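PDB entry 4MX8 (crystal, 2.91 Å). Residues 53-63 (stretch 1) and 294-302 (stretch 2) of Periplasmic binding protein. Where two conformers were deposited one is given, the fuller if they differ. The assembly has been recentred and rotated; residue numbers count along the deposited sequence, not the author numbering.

Stretch 1, residues 53-63: DMAALDTIGAL
Stretch 2, residues 294-302: IVFGGVETT

A buried carboxylate can tie one helix to the start of another by accepting the free N-H groups of its first turn, as this pair of stretches in a periplasmic binding protein illustrates. Stretch 1 is a helix over 54-62; stretch 2 ends one helix at Val295, turns through Phe296 (phi/psi 40/66), Gly297 (147/163) and Gly298 (103/154), and starts another at Val299. Together they bury 436 Å².

Asp53 (chi1 t) caps the first helix through a weak bond, Ala56 N to Asp53 OD2, 3.4 Å. Met54, a selenomethionine with chi1 m, chi2 m and chi3 p, lies with its CA 5.3 Å from Val295 CA. Its CB points toward stretch 2, 3.9 Å from Val295 CG2 (chi1 t), while the selenium end leads away. Ala55 marks the tightest register, its CA 4.4 Å from Gly298 CA. Its small side chain suits this approach: Ala55 CB lies 3.3 Å from Gly297 O and 4.1 Å from Val295 CG1.

One turn on, Asp58 (chi1 t, chi2 -18°) points toward the new helix. Asp58 OD1 accepts from Glu300 N at 2.8 Å; Asp58 OD2 accepts from both Thr301 N and Thr301 OG1 at 2.7 Å, the threonine adopting chi1 m. Glycine at 298 leaves room for this carboxylate: an ideal CB there would clash with Asp58 OD2, and the backbone angles independently call for glycine. Gly298 is the N-cap residue; its O accepts from Thr302 N at 3.0 Å.

Thr59 (chi1 m) supplements the aspartate: Val299 N donates a weak bond to Thr59 OG1 at 3.3 Å. Beyond Ile60 and Gly61, which make no contact, Ala62 turns toward stretch 2 again, packing its CB 3.7 Å from Val299 CB (chi1 t). Leu63 leaves the helix.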

# COMPACT_ATOMS: atom_id res chain seq x y z
N ASP A 53 -9.34 -4.89 3.27
CA ASP A 53 -8.16 -4.07 2.92
C ASP A 53 -6.96 -4.54 3.75
O ASP A 53 -6.95 -4.38 4.98
CB ASP A 53 -8.47 -2.58 3.16
CG ASP A 53 -7.26 -1.67 2.95
OD1 ASP A 53 -6.58 -1.78 1.90
OD2 ASP A 53 -7.00 -0.81 3.84
N MSE A 54 -5.97 -5.13 3.09
CA MSE A 54 -4.83 -5.73 3.80
C MSE A 54 -4.11 -4.74 4.71
O MSE A 54 -3.50 -5.12 5.71
CB MSE A 54 -3.86 -6.40 2.81
CG MSE A 54 -4.43 -7.58 2.01
SE MSE A 54 -5.31 -8.95 3.09
CE MSE A 54 -7.08 -8.20 3.27
N ALA A 55 -4.19 -3.45 4.38
CA ALA A 55 -3.48 -2.48 5.19
C ALA A 55 -4.22 -2.27 6.50
O ALA A 55 -3.59 -2.09 7.55
CB ALA A 55 -3.32 -1.21 4.44
N ALA A 56 -5.54 -2.31 6.46
CA ALA A 56 -6.30 -2.29 7.71
C ALA A 56 -6.09 -3.58 8.49
O ALA A 56 -6.03 -3.55 9.71
CB ALA A 56 -7.75 -2.07 7.47
N LEU A 57 -6.01 -4.71 7.78
CA LEU A 57 -5.75 -5.99 8.44
C LEU A 57 -4.42 -5.88 9.18
O LEU A 57 -4.33 -6.22 10.36
CB LEU A 57 -5.73 -7.16 7.45
CG LEU A 57 -5.69 -8.57 8.06
CD1 LEU A 57 -6.35 -9.55 7.13
CD2 LEU A 57 -4.29 -9.06 8.39
N ASP A 58 -3.40 -5.39 8.47
CA ASP A 58 -2.08 -5.16 9.02
C ASP A 58 -2.15 -4.39 10.35
O ASP A 58 -1.74 -4.89 11.40
CB ASP A 58 -1.26 -4.37 8.00
CG ASP A 58 0.20 -4.19 8.41
OD1 ASP A 58 0.54 -4.35 9.61
OD2 ASP A 58 1.02 -3.86 7.51
N THR A 59 -2.69 -3.18 10.30
CA THR A 59 -2.71 -2.33 11.49
C THR A 59 -3.52 -2.94 12.63
O THR A 59 -3.08 -2.92 13.79
CB THR A 59 -3.16 -0.89 11.18
OG1 THR A 59 -2.21 -0.28 10.29
CG2 THR A 59 -3.22 -0.07 12.45
N ILE A 60 -4.68 -3.51 12.31
CA ILE A 60 -5.49 -4.16 13.35
C ILE A 60 -4.67 -5.23 14.09
O ILE A 60 -4.70 -5.29 15.31
CB ILE A 60 -6.82 -4.71 12.82
CG1 ILE A 60 -7.73 -3.55 12.44
CG2 ILE A 60 -7.51 -5.47 13.89
CD1 ILE A 60 -8.92 -3.96 11.62
N GLY A 61 -3.91 -6.02 13.35
CA GLY A 61 -3.06 -7.01 13.98
C GLY A 61 -2.00 -6.37 14.87
O GLY A 61 -1.77 -6.81 16.00
N ALA A 62 -1.36 -5.32 14.35
CA ALA A 62 -0.25 -4.67 15.03
C ALA A 62 -0.67 -3.98 16.33
O ALA A 62 0.17 -3.69 17.18
CB ALA A 62 0.41 -3.68 14.10
N LEU A 63 -1.96 -3.70 16.48
CA LEU A 63 -2.47 -3.06 17.68
C LEU A 63 -3.08 -4.11 18.60
O LEU A 63 -3.61 -3.81 19.67
CB LEU A 63 -3.50 -1.98 17.32
CG LEU A 63 -3.06 -0.81 16.44
CD1 LEU A 63 -4.25 0.06 16.15
CD2 LEU A 63 -1.95 0.01 17.08
N ILE A 294 0.53 -4.50 -3.29
CA ILE A 294 -0.77 -5.08 -2.89
C ILE A 294 -1.33 -4.42 -1.64
O ILE A 294 -2.44 -3.91 -1.65
CB ILE A 294 -0.69 -6.60 -2.68
CG1 ILE A 294 -0.43 -7.31 -4.01
CG2 ILE A 294 -1.97 -7.10 -2.04
CD1 ILE A 294 -1.55 -7.17 -4.98
N VAL A 295 -0.55 -4.44 -0.57
CA VAL A 295 -0.97 -3.90 0.71
C VAL A 295 -0.92 -2.37 0.76
O VAL A 295 -1.95 -1.71 0.98
CB VAL A 295 -0.09 -4.44 1.84
CG1 VAL A 295 -0.58 -3.92 3.16
CG2 VAL A 295 -0.10 -5.96 1.82
N PHE A 296 0.27 -1.83 0.50
CA PHE A 296 0.58 -0.38 0.50
C PHE A 296 -0.07 0.45 1.63
O PHE A 296 -0.90 1.33 1.39
CB PHE A 296 0.44 0.26 -0.90
CG PHE A 296 -0.99 0.47 -1.36
CD1 PHE A 296 -1.78 -0.58 -1.80
CD2 PHE A 296 -1.53 1.75 -1.40
CE1 PHE A 296 -3.08 -0.37 -2.23
CE2 PHE A 296 -2.83 1.96 -1.83
CZ PHE A 296 -3.60 0.90 -2.25
N GLY A 297 0.34 0.18 2.86
CA GLY A 297 -0.22 0.85 4.02
C GLY A 297 -0.21 -0.15 5.15
O GLY A 297 -0.06 -1.34 4.92
N GLY A 298 -0.35 0.32 6.38
CA GLY A 298 -0.32 -0.59 7.51
C GLY A 298 1.01 -0.54 8.24
O GLY A 298 2.04 -0.19 7.67
N VAL A 299 0.97 -0.90 9.53
CA VAL A 299 2.15 -0.82 10.38
C VAL A 299 3.29 -1.76 9.95
O VAL A 299 4.40 -1.30 9.69
CB VAL A 299 1.78 -1.05 11.85
CG1 VAL A 299 3.04 -1.04 12.72
CG2 VAL A 299 0.79 0.02 12.32
N GLU A 300 3.03 -3.06 9.88
CA GLU A 300 4.09 -4.00 9.50
C GLU A 300 4.59 -3.76 8.08
O GLU A 300 5.78 -3.90 7.80
CB GLU A 300 3.63 -5.44 9.67
CG GLU A 300 4.36 -6.20 10.78
CD GLU A 300 5.89 -6.20 10.62
OE1 GLU A 300 6.39 -6.30 9.46
OE2 GLU A 300 6.58 -6.12 11.66
N THR A 301 3.67 -3.41 7.19
CA THR A 301 4.02 -3.08 5.82
C THR A 301 4.99 -1.89 5.74
O THR A 301 5.97 -1.93 5.00
CB THR A 301 2.74 -2.78 5.03
OG1 THR A 301 1.93 -3.96 5.00
CG2 THR A 301 3.04 -2.34 3.60
N THR A 302 4.72 -0.84 6.53
CA THR A 302 5.59 0.33 6.52
C THR A 302 6.98 -0.03 7.04
O THR A 302 7.98 0.51 6.58
CB THR A 302 5.02 1.50 7.35
OG1 THR A 302 3.72 1.84 6.87
CG2 THR A 302 5.89 2.72 7.22